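Local coordinates for capsule biosynthesis protein capD (Bacillus anthracis, PDB 3G9K), which cleaves the poly-gamma-D-glutamate capsule and transfers it to meso-diaminopimelic acid of the peptidoglycan, working as a transpeptidase of two chains cut from one precursor, at the interface of chains A and B. Coordinates in Å, arbitrary orientation; residue numbers count along the deposited sequence, not the author numbering. Chains: chain A, Capsule biosynthesis protein capD; chain B, Capsule biosynthesis protein capD.

Contact 1: the interface of chains A and B. Residues chain A 65-66, 102, 181, 193, 198, 202; chain B 31, 33, 35.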
ATOM      1  N   ILE A  65     -12.554   5.641   0.069  1.00 15.13           N
ATOM      2  CA  ILE A  65     -13.722   4.905   0.582  1.00 14.86           C
ATOM      3  C   ILE A  65     -14.316   4.011  -0.513  1.00 15.43           C
ATOM      4  O   ILE A  65     -15.048   3.084  -0.199  1.00 15.07           O
ATOM      5  CB  ILE A  65     -14.802   5.790   1.273  1.00 15.04           C
ATOM      6  CG1 ILE A  65     -15.394   6.857   0.332  1.00 14.41           C
ATOM      7  CG2 ILE A  65     -14.185   6.476   2.455  1.00 15.10           C
ATOM      8  CD1 ILE A  65     -16.488   7.681   0.962  1.00 15.08           C
ATOM      9  N   GLY A  66     -13.984   4.306  -1.774  1.00 14.43           N
ATOM     10  CA  GLY A  66     -14.495   3.531  -2.922  1.00 14.73           C
ATOM     11  C   GLY A  66     -13.681   2.278  -3.176  1.00 14.96           C
ATOM     12  O   GLY A  66     -13.992   1.507  -4.087  1.00 16.56           O
ATOM     13  N   PRO A 102     -16.886  -2.139  -2.180  1.00 14.72           N
ATOM     14  CA  PRO A 102     -15.795  -1.499  -1.374  1.00 16.08           C
ATOM     15  C   PRO A 102     -15.724  -1.934   0.069  1.00 16.64           C
ATOM     16  O   PRO A 102     -16.786  -2.042   0.730  1.00 15.99           O
ATOM     17  CB  PRO A 102     -16.125  -0.006  -1.498  1.00 14.98           C
ATOM     18  CG  PRO A 102     -16.970   0.083  -2.632  1.00 15.98           C
ATOM     19  CD  PRO A 102     -17.775  -1.124  -2.729  1.00 14.42           C
ATOM     20  N   THR A 181     -20.806  12.641   2.407  1.00 17.67           N
ATOM     21  CA  THR A 181     -20.722  11.205   2.600  1.00 17.02           C
ATOM     22  C   THR A 181     -19.991  10.877   3.885  1.00 17.23           C
ATOM     23  O   THR A 181     -20.438  10.031   4.663  1.00 16.07           O
ATOM     24  CB  THR A 181     -20.060  10.489   1.384  1.00 16.59           C
ATOM     25  OG1 THR A 181     -20.812  10.800   0.196  1.00 18.14           O
ATOM     26  CG2 THR A 181     -19.942   8.894   1.573  1.00 15.79           C
ATOM     27  N   PHE A 193     -22.687   4.144   4.699  1.00 15.68           N
ATOM     28  CA  PHE A 193     -22.090   3.826   3.385  1.00 16.93           C
ATOM     29  C   PHE A 193     -22.803   2.622   2.737  1.00 17.11           C
ATOM     30  O   PHE A 193     -23.155   2.701   1.571  1.00 17.64           O
ATOM     31  CB  PHE A 193     -20.608   3.532   3.564  1.00 16.12           C
ATOM     32  CG  PHE A 193     -19.845   3.265   2.280  1.00 15.70           C
ATOM     33  CD1 PHE A 193     -19.225   4.301   1.594  1.00 15.67           C
ATOM     34  CD2 PHE A 193     -19.670   1.963   1.807  1.00 15.82           C
ATOM     35  CE1 PHE A 193     -18.498   4.071   0.448  1.00 12.88           C
ATOM     36  CE2 PHE A 193     -18.932   1.727   0.650  1.00 14.72           C
ATOM     37  CZ  PHE A 193     -18.362   2.769  -0.031  1.00 13.85           C
ATOM     38  N   VAL A 198     -26.344   6.387   0.182  1.00 16.34           N
ATOM     39  CA  VAL A 198     -25.042   6.210  -0.373  1.00 16.54           C
ATOM     40  C   VAL A 198     -25.010   4.876  -1.100  1.00 17.22           C
ATOM     41  O   VAL A 198     -24.500   4.804  -2.217  1.00 16.72           O
ATOM     42  CB  VAL A 198     -23.911   6.254   0.667  1.00 17.02           C
ATOM     43  CG1 VAL A 198     -22.550   5.829   0.011  1.00 16.62           C
ATOM     44  CG2 VAL A 198     -23.801   7.667   1.235  1.00 14.57           C
ATOM     45  N   ILE A 202     -24.141   4.022  -5.001  1.00 16.84           N
ATOM     46  CA  ILE A 202     -23.185   2.989  -5.430  1.00 17.39           C
ATOM     47  C   ILE A 202     -23.856   1.953  -6.314  1.00 18.01           C
ATOM     48  O   ILE A 202     -23.278   1.474  -7.324  1.00 16.88           O
ATOM     49  CB  ILE A 202     -22.548   2.260  -4.236  1.00 16.34           C
ATOM     50  CG1 ILE A 202     -21.731   3.230  -3.365  1.00 15.59           C
ATOM     51  CG2 ILE A 202     -21.626   1.093  -4.706  1.00 16.90           C
ATOM     52  CD1 ILE A 202     -21.385   2.632  -1.968  1.00 16.69           C
TER
ATOM     53  N   ALA B  31     -21.311  10.044  -5.072  1.00 20.34           N
ATOM     54  CA  ALA B  31     -21.328  10.387  -3.629  1.00 19.95           C
ATOM     55  C   ALA B  31     -19.961  10.944  -3.193  1.00 19.40           C
ATOM     56  O   ALA B  31     -19.559  10.785  -2.056  1.00 18.54           O
ATOM     57  CB  ALA B  31     -21.722   9.154  -2.798  1.00 18.87           C
ATOM     58  N   PHE B  33     -16.897  10.206  -4.335  1.00 17.61           N
ATOM     59  CA  PHE B  33     -15.713   9.327  -4.364  1.00 17.13           C
ATOM     60  C   PHE B  33     -15.639   8.471  -5.617  1.00 16.98           C
ATOM     61  O   PHE B  33     -16.662   8.209  -6.251  1.00 16.40           O
ATOM     62  CB  PHE B  33     -15.645   8.472  -3.087  1.00 17.30           C
ATOM     63  CG  PHE B  33     -16.791   7.514  -2.921  1.00 17.19           C
ATOM     64  CD1 PHE B  33     -16.690   6.197  -3.381  1.00 19.15           C
ATOM     65  CD2 PHE B  33     -17.951   7.906  -2.273  1.00 19.06           C
ATOM     66  CE1 PHE B  33     -17.731   5.312  -3.207  1.00 17.46           C
ATOM     67  CE2 PHE B  33     -19.017   7.010  -2.127  1.00 18.38           C
ATOM     68  CZ  PHE B  33     -18.881   5.714  -2.614  1.00 18.39           C
ATOM     69  N   LEU B  35     -14.861   4.892  -7.560  1.00 17.14           N
ATOM     70  CA  LEU B  35     -15.039   3.447  -7.367  1.00 17.31           C
ATOM     71  C   LEU B  35     -13.908   2.620  -7.937  1.00 18.05           C
ATOM     72  O   LEU B  35     -13.505   2.814  -9.082  1.00 17.45           O
ATOM     73  CB  LEU B  35     -16.375   3.021  -8.017  1.00 17.28           C
ATOM     74  CG  LEU B  35     -17.596   3.513  -7.232  1.00 19.52           C
ATOM     75  CD1 LEU B  35     -18.882   3.485  -8.096  1.00 20.43           C
ATOM     76  CD2 LEU B  35     -17.798   2.693  -5.998  1.00 20.66           C
TER
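B:Phe33 of the small chain inserts its ring among A:Ile65, A:Gly66, A:Phe193 and A:Ile202 of the large chain. The two chains together form one gamma-glutamyltransferase-family enzyme, and this is an apolar plug in a pocket between them. CG of B:Phe33 sits between the backbone N and the carbonyl carbon (chi1 64°), which turns the ring from the short strand 33-34 toward chain A. CB touches CG1 of A:Ile65. Next along, CG of B:Phe33 sits 3.6 Å from CG1 of A:Ile65, which lies over one ring face in a CH-pi contact, displaced toward the rim. On one flank B:Phe33 CD1 meets A:Gly66 CA at 3.5 Å, where a backbone without a side chain borders the ring. On the other flank B:Phe33 CD2 packs on A:Ile65 CD1 at 3.6 Å. Further out, CE1 and CE2 both lie near A:Phe193 CE1. The tip, B:Phe33 CZ, reaches A:Phe193 CE1 at 3.5 Å and A:Ile202 CG1 at 3.9 Å. A:Ile202, on helix 196-206, crosses B:Phe33 at about a right angle. Its CD1 also covers a face of the A:Phe193 ring, while A:Pro102 CG lies in plane at that ring's edge. Beside the plug, the hydroxyl OG1 of A:Thr181, on helix 176-188, donates a hydrogen bond to the carbonyl O of B:Ala31 at 2.6 Å. The donor is tilted 27° from the carbonyl plane.

Contact 2: the interface of chains A and B. Residues chain A 55, 59, 62-63; chain B 2, 18-19.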
ATOM      1  N   LEU A  55      -5.865  10.239   3.564  1.00 14.28           N
ATOM      2  CA  LEU A  55      -5.284   9.796   2.305  1.00 14.46           C
ATOM      3  C   LEU A  55      -6.394   9.638   1.276  1.00 14.32           C
ATOM      4  O   LEU A  55      -6.225  10.059   0.121  1.00 15.57           O
ATOM      5  CB  LEU A  55      -4.480   8.501   2.487  1.00 14.14           C
ATOM      6  CG  LEU A  55      -3.098   8.686   3.130  1.00 14.68           C
ATOM      7  CD1 LEU A  55      -2.567   7.313   3.456  1.00 15.55           C
ATOM      8  CD2 LEU A  55      -2.151   9.497   2.245  1.00 17.17           C
ATOM      9  N   GLU A  59      -5.166  12.253  -1.151  1.00 17.61           N
ATOM     10  CA  GLU A  59      -4.427  11.446  -2.103  1.00 17.51           C
ATOM     11  C   GLU A  59      -5.409  10.525  -2.842  1.00 17.12           C
ATOM     12  O   GLU A  59      -5.176   9.343  -2.989  1.00 16.05           O
ATOM     13  CB  GLU A  59      -3.355  10.623  -1.402  1.00 17.96           C
ATOM     14  CG  GLU A  59      -2.325  10.170  -2.372  1.00 17.92           C
ATOM     15  CD  GLU A  59      -1.342   9.184  -1.770  1.00 20.69           C
ATOM     16  OE1 GLU A  59      -1.785   8.267  -1.044  1.00 18.15           O
ATOM     17  OE2 GLU A  59      -0.134   9.341  -2.034  1.00 25.73           O
ATOM     18  N   ALA A  62      -5.256   7.508  -5.297  1.00 16.04           N
ATOM     19  CA  ALA A  62      -4.531   6.266  -4.889  1.00 14.97           C
ATOM     20  C   ALA A  62      -5.255   5.332  -3.942  1.00 14.88           C
ATOM     21  O   ALA A  62      -4.917   4.151  -3.851  1.00 15.24           O
ATOM     22  CB  ALA A  62      -3.186   6.656  -4.275  1.00 14.71           C
ATOM     23  N   SER A  63      -6.200   5.834  -3.172  1.00 15.19           N
ATOM     24  CA  SER A  63      -6.945   5.014  -2.241  1.00 16.11           C
ATOM     25  C   SER A  63      -8.190   5.796  -1.844  1.00 16.79           C
ATOM     26  O   SER A  63      -8.295   6.995  -2.147  1.00 16.54           O
ATOM     27  CB  SER A  63      -6.132   4.679  -0.988  1.00 16.62           C
ATOM     28  OG  SER A  63      -5.997   5.808  -0.089  1.00 16.08           O
TER
ATOM     29  N   THR B   2      -1.555   3.068  -1.945  1.00 16.86           N
ATOM     30  CA  THR B   2      -0.773   3.900  -1.017  1.00 16.30           C
ATOM     31  C   THR B   2      -0.360   2.992   0.115  1.00 16.71           C
ATOM     32  O   THR B   2      -1.147   2.141   0.506  1.00 16.55           O
ATOM     33  CB  THR B   2      -1.597   5.099  -0.516  1.00 17.58           C
ATOM     34  OG1 THR B   2      -0.716   6.101   0.053  1.00 17.24           O
ATOM     35  CG2 THR B   2      -2.643   4.648   0.502  1.00 12.28           C
ATOM     36  N   ASN B  18      -3.572   0.503   1.132  1.00 16.47           N
ATOM     37  CA  ASN B  18      -4.919   0.710   0.663  1.00 16.92           C
ATOM     38  C   ASN B  18      -4.904   1.029  -0.821  1.00 17.18           C
ATOM     39  O   ASN B  18      -3.923   1.582  -1.324  1.00 14.95           O
ATOM     40  CB  ASN B  18      -5.565   1.867   1.399  1.00 16.96           C
ATOM     41  CG  ASN B  18      -5.700   1.611   2.914  1.00 18.62           C
ATOM     42  OD1 ASN B  18      -5.797   0.468   3.353  1.00 16.42           O
ATOM     43  ND2 ASN B  18      -5.726   2.690   3.698  1.00 21.07           N
ATOM     44  N   THR B  19      -5.982   0.681  -1.530  1.00 16.91           N
ATOM     45  CA  THR B  19      -5.975   0.878  -2.962  1.00 17.74           C
ATOM     46  C   THR B  19      -7.350   0.983  -3.622  1.00 17.96           C
ATOM     47  O   THR B  19      -8.374   0.579  -3.052  1.00 17.63           O
ATOM     48  CB  THR B  19      -5.183  -0.245  -3.618  1.00 18.84           C
ATOM     49  OG1 THR B  19      -4.898   0.097  -4.978  1.00 19.89           O
ATOM     50  CG2 THR B  19      -5.975  -1.571  -3.557  1.00 20.07           C
TER
HETATM   51  O   HOH W   1      -6.143   5.319   2.652  1.00 19.21           O
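B:Thr2 points its two branches at different groups of chain A. It directly follows the nucleophile B:Thr1, which is the N-terminal residue of the mature small chain. The hydroxyl OG1 stands anti to the backbone N (chi1 -163°) and faces A:Glu59. The methyl CG2 instead faces A:Leu55 and A:Ser63. OG1 of B:Thr2 donates a hydrogen bond to the carboxylate oxygen OE1 of A:Glu59 at 2.7 Å. It meets the syn lone pair of OE1, on the side of the other oxygen. The A:Glu59 side chain is extended beyond CG, and crosses B:Thr2 at a slant. A:Leu55, near the end of helix 44-58, brings CD1 to 4.0 Å from B:Thr2 CG2. A:Ser63 approaches the same methyl, with its CB 3.8 Å from B:Thr2 CG2. CB of A:Ser63 also packs 3.7 Å from CB of B:Asn18, on strand 13-19. Thus A:Ser63 touches both strands of chain B, 2-7 and 13-19. These contacts probably help to hold the start of strand 2-7 in place beside the nucleophile. A water also links A:Ser63 to B:Asn18 of strand 13-19. It lies 2.8 Å from the hydroxyl OG of A:Ser63 and 2.9 Å from the amide ND2 of B:Asn18, with an angle of 160° at the amide hydrogen.

Contact 3: the interface of chains A and B. Residues chain A 85, 239-241, 282; chain B 56-58.
The loop of chain B at residues 56-58 runs between the chain A loops holding A:Arg85 and A:Pro239 to A:Ser241, and also meets helix 264-284 at A:Arg282. It forms part of the seam between the two chains of the enzyme. A:Arg85 reaches out extended from CG to NE and holds B:Ser56 through NE and NH2 on one edge. A:Arg85 NE donates to the carbonyl O of B:Ser56 at 2.9 Å, from above the carbonyl plane. A:Arg85 NH2 donates to the hydroxyl OG of B:Ser56 at 2.8 Å, and this OG lies 26° out of the guanidinium plane. The two bonds should restrict rotation of the guanidinium. B:Thr58 CB lies over the centre of one of its faces, 3.6 Å from CZ of A:Arg85. The methyl CG2 of B:Thr58 turns to a face of the A:Phe240 ring, toward its rim. B:Thr58 N donates to A:Pro239 O at 3.0 Å, and B:Thr58 O accepts from A:Ser241 OG at 2.6 Å. A:Pro239 follows a cis peptide bond, and its CB packs on CD of B:Arg57. The A:Arg282 and B:Arg57 side chains run antiparallel beside each other, with guanidinium planes 89° apart. Within chain A, A:Arg282 NE donates to A:Ser241 OG at 2.9 Å, which probably positions the hydroxyl that donates to B:Thr58 O.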
ATOM      1  N   ARG A  85     -10.283  -5.940   1.548  1.00 20.08           N
ATOM      2  CA  ARG A  85     -10.251  -5.892   0.140  1.00 22.81           C
ATOM      3  C   ARG A  85     -11.683  -6.025  -0.371  1.00 22.22           C
ATOM      4  O   ARG A  85     -12.512  -6.698   0.267  1.00 20.57           O
ATOM      5  CB  ARG A  85      -9.374  -7.042  -0.345  1.00 23.09           C
ATOM      6  CG  ARG A  85      -9.054  -7.005  -1.790  1.00 27.52           C
ATOM      7  CD  ARG A  85      -7.789  -7.828  -2.081  1.00 28.82           C
ATOM      8  NE  ARG A  85      -7.569  -7.953  -3.518  1.00 33.88           N
ATOM      9  CZ  ARG A  85      -7.136  -6.967  -4.297  1.00 32.84           C
ATOM     10  NH1 ARG A  85      -6.873  -5.756  -3.805  1.00 36.05           N
ATOM     11  NH2 ARG A  85      -6.955  -7.199  -5.589  1.00 35.56           N
ATOM     12  N   PRO A 239      -5.378 -13.516   0.317  1.00 26.45           N
ATOM     13  CA  PRO A 239      -5.011 -13.314  -1.097  1.00 26.20           C
ATOM     14  C   PRO A 239      -3.907 -12.253  -1.350  1.00 25.59           C
ATOM     15  O   PRO A 239      -3.560 -11.995  -2.510  1.00 26.29           O
ATOM     16  CB  PRO A 239      -6.325 -12.840  -1.713  1.00 26.17           C
ATOM     17  CG  PRO A 239      -6.905 -11.988  -0.636  1.00 27.55           C
ATOM     18  CD  PRO A 239      -6.542 -12.703   0.687  1.00 26.67           C
ATOM     19  N   PHE A 240      -3.336 -11.684  -0.291  1.00 25.77           N
ATOM     20  CA  PHE A 240      -2.185 -10.763  -0.419  1.00 25.41           C
ATOM     21  C   PHE A 240      -0.939 -11.606  -0.746  1.00 25.90           C
ATOM     22  O   PHE A 240      -0.997 -12.845  -0.680  1.00 26.04           O
ATOM     23  CB  PHE A 240      -1.997  -9.948   0.866  1.00 25.02           C
ATOM     24  CG  PHE A 240      -3.070  -8.885   1.089  1.00 25.68           C
ATOM     25  CD1 PHE A 240      -2.767  -7.548   0.918  1.00 26.79           C
ATOM     26  CD2 PHE A 240      -4.367  -9.238   1.458  1.00 26.39           C
ATOM     27  CE1 PHE A 240      -3.733  -6.558   1.123  1.00 24.25           C
ATOM     28  CE2 PHE A 240      -5.359  -8.265   1.658  1.00 24.03           C
ATOM     29  CZ  PHE A 240      -5.035  -6.925   1.482  1.00 24.96           C
ATOM     30  N   SER A 241       0.198 -10.965  -1.043  1.00 24.89           N
ATOM     31  CA  SER A 241       1.391 -11.682  -1.517  1.00 24.68           C
ATOM     32  C   SER A 241       2.626 -11.556  -0.617  1.00 22.54           C
ATOM     33  O   SER A 241       3.744 -11.481  -1.073  1.00 22.93           O
ATOM     34  CB  SER A 241       1.701 -11.201  -2.929  1.00 24.54           C
ATOM     35  OG  SER A 241       0.672 -11.679  -3.778  1.00 26.46           O
ATOM     36  N   ARG A 282       3.657 -19.039  -6.823  1.00 49.09           N
ATOM     37  CA  ARG A 282       2.376 -18.390  -6.536  1.00 50.18           C
ATOM     38  C   ARG A 282       1.337 -18.807  -7.558  1.00 52.50           C
ATOM     39  O   ARG A 282       0.175 -19.011  -7.225  1.00 52.90           O
ATOM     40  CB  ARG A 282       2.539 -16.869  -6.579  1.00 50.31           C
ATOM     41  CG  ARG A 282       1.322 -16.050  -6.169  1.00 49.93           C
ATOM     42  CD  ARG A 282       1.705 -14.577  -6.261  1.00 50.59           C
ATOM     43  NE  ARG A 282       0.620 -13.643  -5.977  1.00 50.58           N
ATOM     44  CZ  ARG A 282      -0.204 -13.126  -6.886  1.00 50.54           C
ATOM     45  NH1 ARG A 282      -1.127 -12.256  -6.499  1.00 50.27           N
ATOM     46  NH2 ARG A 282      -0.122 -13.466  -8.170  1.00 50.75           N
TER
ATOM     47  N   SER B  56      -9.940 -10.942  -5.137  1.00 32.92           N
ATOM     48  CA  SER B  56      -8.919 -11.298  -6.114  1.00 33.16           C
ATOM     49  C   SER B  56      -7.511 -11.261  -5.503  1.00 33.03           C
ATOM     50  O   SER B  56      -7.284 -10.658  -4.448  1.00 34.04           O
ATOM     51  CB  SER B  56      -9.001 -10.368  -7.317  1.00 33.37           C
ATOM     52  OG  SER B  56      -8.570  -9.085  -6.965  1.00 32.76           O
ATOM     53  N   ARG B  57      -6.572 -11.923  -6.154  1.00 32.76           N
ATOM     54  CA  ARG B  57      -5.193 -11.940  -5.678  1.00 31.71           C
ATOM     55  C   ARG B  57      -4.554 -10.553  -5.858  1.00 30.43           C
ATOM     56  O   ARG B  57      -4.817  -9.870  -6.844  1.00 30.42           O
ATOM     57  CB  ARG B  57      -4.393 -13.030  -6.406  1.00 33.24           C
ATOM     58  CG  ARG B  57      -4.940 -14.472  -6.180  1.00 36.56           C
ATOM     59  CD  ARG B  57      -5.288 -14.731  -4.696  1.00 42.40           C
ATOM     60  NE  ARG B  57      -5.461 -16.152  -4.327  1.00 43.56           N
ATOM     61  CZ  ARG B  57      -4.478 -16.998  -3.981  1.00 47.95           C
ATOM     62  NH1 ARG B  57      -3.190 -16.610  -3.956  1.00 49.64           N
ATOM     63  NH2 ARG B  57      -4.782 -18.258  -3.664  1.00 47.28           N
ATOM     64  N   THR B  58      -3.732 -10.138  -4.896  1.00 28.33           N
ATOM     65  CA  THR B  58      -3.003  -8.875  -5.003  1.00 27.43           C
ATOM     66  C   THR B  58      -1.567  -9.072  -4.579  1.00 26.46           C
ATOM     67  O   THR B  58      -1.249  -9.913  -3.727  1.00 25.14           O
ATOM     68  CB  THR B  58      -3.665  -7.725  -4.172  1.00 26.52           C
ATOM     69  OG1 THR B  58      -2.843  -6.548  -4.227  1.00 24.95           O
ATOM     70  CG2 THR B  58      -3.859  -8.155  -2.752  1.00 24.36           C
TER

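The three contacts are separate points on the seam between the large and small chains. The centres of their C-alpha atoms lie about 14 Å apart for contacts 1 and 2, 17 Å for contacts 2 and 3, and 23 Å for contacts 1 and 3. No residue is shared. Contacts 1 and 2 use the same stretch of chain A, since A:Ser63 of contact 2 is close in sequence to A:Ile65 and A:Gly66 of contact 1. Together they join chain pieces made from one precursor, with contact 2 beside the nucleophile and the other two probably fixing more distant segments of chain B.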